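Local coordinates for protein 5'-methylthioadenosine nucleosidase / s-adenosylhomocysteine nucleosidase (Brucella melitensis bv. 1, PDB 4PR3) that is a nucleosidase of the phosphorylase superfamily that binds adenine in a pocket beside its central mixed beta sheet, at residues K94-V106 with V182-A194. Residues are numbered along the deposited sequence; the frame is centred on the assembly and turned at random.
Sequences KLPQAEVYQVSSV and VPLLGLRGISDGA. With ADE (adenine), chain C.
The ring of Tyr101 has Leu95 CD1 over the centre of one face and Arg188 O at its edge, in plane; Ile190 CG1 meets Tyr101 CE1 obliquely at 4.2 Å. The two strands, 100-103 and 184-192, run antiparallel in the central mixed sheet of the phosphorylase fold. Tyr101 and Arg188 form the hydrogen-bonded pair: Arg188 N reaches Tyr101 O at 2.7 Å, nearly straight (168°), and Tyr101 N returns a bond to Arg188 O from above its carbonyl plane. Beyond the ladder, the loop residues Ala98 and Glu99 still pair with Ile190: Ile190 N bonds Glu99 O, and Ala98 N bonds Ile190 O. At the other end Val103 N bonds Gly186 O, Val103 CG2 lies 3.6 Å from Gly186 CA, and a water links Val103 O to Gly186 N. Bent at chi2 (-70°), the Arg188 chain takes its guanidinium to strand 83-91, where NH1 bonds Ser89 O and NH2 bonds Ser86 OG. The Gln97 amide packs over Ala194 CB and, through OE1, against Ile190 CG2 at 3.3 Å, while NE2 bonds Ser92 O. Ser191 and Asp192 reach the adenine pocket, where adenine N6 donates to Asp192 OD2 at 2.9 Å in an almost linear bond (178°).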
# COMPACT_ATOMS: atom_id res chain seq x y z
N LYS A 94 10.81 0.78 23.19
CA LYS A 94 11.71 -0.28 23.65
C LYS A 94 13.20 0.01 23.49
O LYS A 94 14.00 -0.27 24.38
CB LYS A 94 11.34 -1.60 22.96
CG LYS A 94 9.96 -2.11 23.33
CD LYS A 94 9.52 -3.23 22.40
CE LYS A 94 8.16 -3.77 22.81
NZ LYS A 94 7.63 -4.74 21.82
N LEU A 95 13.57 0.56 22.34
CA LEU A 95 14.98 0.72 21.98
C LEU A 95 15.59 2.08 22.36
O LEU A 95 14.89 3.09 22.40
CB LEU A 95 15.17 0.43 20.49
CG LEU A 95 14.97 -1.04 20.13
CD1 LEU A 95 15.07 -1.26 18.64
CD2 LEU A 95 15.97 -1.92 20.85
N PRO A 96 16.90 2.08 22.66
CA PRO A 96 17.67 3.31 22.91
C PRO A 96 17.48 4.34 21.80
O PRO A 96 17.53 4.01 20.62
CB PRO A 96 19.12 2.81 22.89
CG PRO A 96 19.03 1.42 23.36
CD PRO A 96 17.72 0.87 22.86
N GLN A 97 17.25 5.59 22.19
CA GLN A 97 17.01 6.66 21.23
C GLN A 97 18.28 7.00 20.45
O GLN A 97 19.39 6.84 20.96
CB GLN A 97 16.48 7.90 21.94
CG GLN A 97 15.19 7.67 22.70
CD GLN A 97 14.04 7.32 21.78
OE1 GLN A 97 13.87 7.91 20.72
NE2 GLN A 97 13.23 6.35 22.19
N ALA A 98 18.09 7.47 19.22
CA ALA A 98 19.19 7.93 18.37
C ALA A 98 20.22 6.84 18.11
O ALA A 98 21.42 7.11 18.09
CB ALA A 98 19.85 9.16 18.98
N GLU A 99 19.75 5.61 17.92
CA GLU A 99 20.63 4.53 17.49
C GLU A 99 20.10 3.90 16.20
O GLU A 99 18.90 3.93 15.94
CB GLU A 99 20.77 3.47 18.59
CG GLU A 99 22.10 2.73 18.53
CD GLU A 99 22.03 1.31 19.07
OE1 GLU A 99 22.55 0.40 18.40
OE2 GLU A 99 21.45 1.11 20.17
N VAL A 100 21.00 3.35 15.40
CA VAL A 100 20.64 2.77 14.11
C VAL A 100 20.55 1.24 14.16
O VAL A 100 21.40 0.58 14.77
CB VAL A 100 21.64 3.22 13.01
CG1 VAL A 100 23.07 3.09 13.50
CG2 VAL A 100 21.42 2.42 11.73
N TYR A 101 19.52 0.69 13.53
CA TYR A 101 19.28 -0.75 13.55
C TYR A 101 18.99 -1.27 12.15
O TYR A 101 18.37 -0.58 11.34
CB TYR A 101 18.09 -1.07 14.46
CG TYR A 101 18.30 -0.73 15.91
CD1 TYR A 101 18.19 0.58 16.37
CD2 TYR A 101 18.58 -1.72 16.84
CE1 TYR A 101 18.38 0.89 17.70
CE2 TYR A 101 18.77 -1.42 18.17
CZ TYR A 101 18.67 -0.12 18.60
OH TYR A 101 18.86 0.18 19.92
N GLN A 102 19.44 -2.48 11.86
CA GLN A 102 19.06 -3.15 10.62
C GLN A 102 17.83 -4.01 10.89
O GLN A 102 17.69 -4.57 11.97
CB GLN A 102 20.20 -3.99 10.05
CG GLN A 102 20.62 -5.15 10.93
CD GLN A 102 21.79 -5.92 10.34
OE1 GLN A 102 21.82 -6.23 9.15
NE2 GLN A 102 22.78 -6.22 11.18
N VAL A 103 16.94 -4.09 9.91
CA VAL A 103 15.66 -4.75 10.12
C VAL A 103 15.78 -6.25 9.91
O VAL A 103 16.07 -6.72 8.81
CB VAL A 103 14.60 -4.21 9.14
CG1 VAL A 103 13.23 -4.79 9.47
CG2 VAL A 103 14.57 -2.70 9.19
N SER A 104 15.55 -7.00 10.99
CA SER A 104 15.62 -8.45 10.96
C SER A 104 14.33 -9.06 10.40
O SER A 104 14.36 -10.06 9.69
CB SER A 104 15.91 -9.00 12.36
OG SER A 104 14.90 -8.62 13.28
N SER A 105 13.21 -8.44 10.75
CA SER A 105 11.91 -8.89 10.27
C SER A 105 10.92 -7.74 10.27
O SER A 105 11.07 -6.78 11.03
CB SER A 105 11.38 -10.03 11.12
OG SER A 105 11.20 -9.60 12.46
N VAL A 106 9.90 -7.83 9.41
CA VAL A 106 8.90 -6.78 9.31
C VAL A 106 7.49 -7.35 9.33
O VAL A 106 7.25 -8.46 8.87
CB VAL A 106 9.12 -5.89 8.05
CG1 VAL A 106 8.77 -6.65 6.80
CG2 VAL A 106 8.31 -4.60 8.14
N VAL A 182 13.27 -8.83 -6.25
CA VAL A 182 14.47 -8.22 -5.68
C VAL A 182 14.49 -8.39 -4.15
O VAL A 182 13.45 -8.30 -3.50
CB VAL A 182 14.55 -6.71 -6.04
CG1 VAL A 182 15.90 -6.13 -5.63
CG2 VAL A 182 14.33 -6.52 -7.52
N PRO A 183 15.67 -8.67 -3.58
CA PRO A 183 15.77 -8.73 -2.11
C PRO A 183 15.80 -7.34 -1.48
O PRO A 183 16.19 -6.37 -2.13
CB PRO A 183 17.10 -9.46 -1.88
CG PRO A 183 17.90 -9.16 -3.10
CD PRO A 183 16.92 -9.12 -4.23
N LEU A 184 15.39 -7.26 -0.21
CA LEU A 184 15.28 -5.99 0.49
C LEU A 184 16.12 -5.97 1.77
O LEU A 184 16.21 -6.97 2.48
CB LEU A 184 13.82 -5.70 0.83
CG LEU A 184 13.53 -4.48 1.72
CD1 LEU A 184 13.72 -3.18 0.95
CD2 LEU A 184 12.15 -4.55 2.33
N LEU A 185 16.73 -4.82 2.07
CA LEU A 185 17.46 -4.62 3.31
C LEU A 185 17.02 -3.32 3.97
O LEU A 185 17.06 -2.26 3.35
CB LEU A 185 18.97 -4.60 3.03
CG LEU A 185 19.96 -4.50 4.19
CD1 LEU A 185 21.26 -5.19 3.80
CD2 LEU A 185 20.24 -3.05 4.59
N GLY A 186 16.55 -3.40 5.22
CA GLY A 186 16.18 -2.20 5.96
C GLY A 186 17.22 -1.64 6.91
O GLY A 186 18.02 -2.37 7.48
N LEU A 187 17.16 -0.32 7.12
CA LEU A 187 17.97 0.36 8.13
C LEU A 187 17.13 1.46 8.77
O LEU A 187 16.55 2.29 8.07
CB LEU A 187 19.23 0.97 7.51
CG LEU A 187 20.33 0.04 6.99
CD1 LEU A 187 21.44 0.85 6.34
CD2 LEU A 187 20.88 -0.84 8.11
N ARG A 188 17.07 1.48 10.10
CA ARG A 188 16.24 2.46 10.81
C ARG A 188 16.95 3.08 12.01
O ARG A 188 17.42 2.37 12.90
CB ARG A 188 14.95 1.80 11.28
CG ARG A 188 14.01 1.40 10.17
CD ARG A 188 13.40 2.63 9.52
NE ARG A 188 12.96 2.36 8.16
CZ ARG A 188 12.34 3.25 7.40
NH1 ARG A 188 12.08 4.46 7.87
NH2 ARG A 188 11.97 2.93 6.17
N GLY A 189 17.04 4.41 12.02
CA GLY A 189 17.47 5.12 13.21
C GLY A 189 16.28 5.49 14.08
O GLY A 189 15.21 5.78 13.56
N ILE A 190 16.47 5.52 15.39
CA ILE A 190 15.35 5.80 16.29
C ILE A 190 15.26 7.29 16.59
O ILE A 190 16.11 7.85 17.28
CB ILE A 190 15.45 4.99 17.60
CG1 ILE A 190 15.15 3.52 17.32
CG2 ILE A 190 14.44 5.49 18.62
CD1 ILE A 190 13.77 3.31 16.76
N SER A 191 14.22 7.92 16.05
CA SER A 191 14.04 9.36 16.14
C SER A 191 13.15 9.82 17.30
O SER A 191 13.09 11.01 17.60
CB SER A 191 13.50 9.91 14.82
OG SER A 191 12.30 9.25 14.46
N ASP A 192 12.48 8.87 17.95
CA ASP A 192 11.43 9.21 18.91
C ASP A 192 10.84 7.99 19.59
O ASP A 192 11.19 6.85 19.27
CB ASP A 192 10.31 10.01 18.23
CG ASP A 192 9.73 9.28 17.03
OD1 ASP A 192 10.32 9.37 15.94
OD2 ASP A 192 8.68 8.62 17.19
N GLY A 193 9.91 8.23 20.51
CA GLY A 193 9.26 7.17 21.26
C GLY A 193 9.61 7.15 22.73
O GLY A 193 8.93 6.50 23.52
N ALA A 194 10.67 7.87 23.10
CA ALA A 194 10.95 8.11 24.52
C ALA A 194 10.02 9.22 25.00
O ALA A 194 9.55 9.20 26.14
CB ALA A 194 12.40 8.51 24.71
N9 ADE C . 8.80 7.03 11.95
C8 ADE C . 9.48 7.72 12.91
N7 ADE C . 8.87 7.76 14.07
C5 ADE C . 7.70 7.05 13.86
C6 ADE C . 6.62 6.72 14.70
N6 ADE C . 6.54 7.10 15.98
N1 ADE C . 5.61 6.00 14.17
C2 ADE C . 5.69 5.63 12.88
N3 ADE C . 6.65 5.87 12.00
C4 ADE C . 7.64 6.59 12.56
O HOH W 1 17.47 -5.87 6.75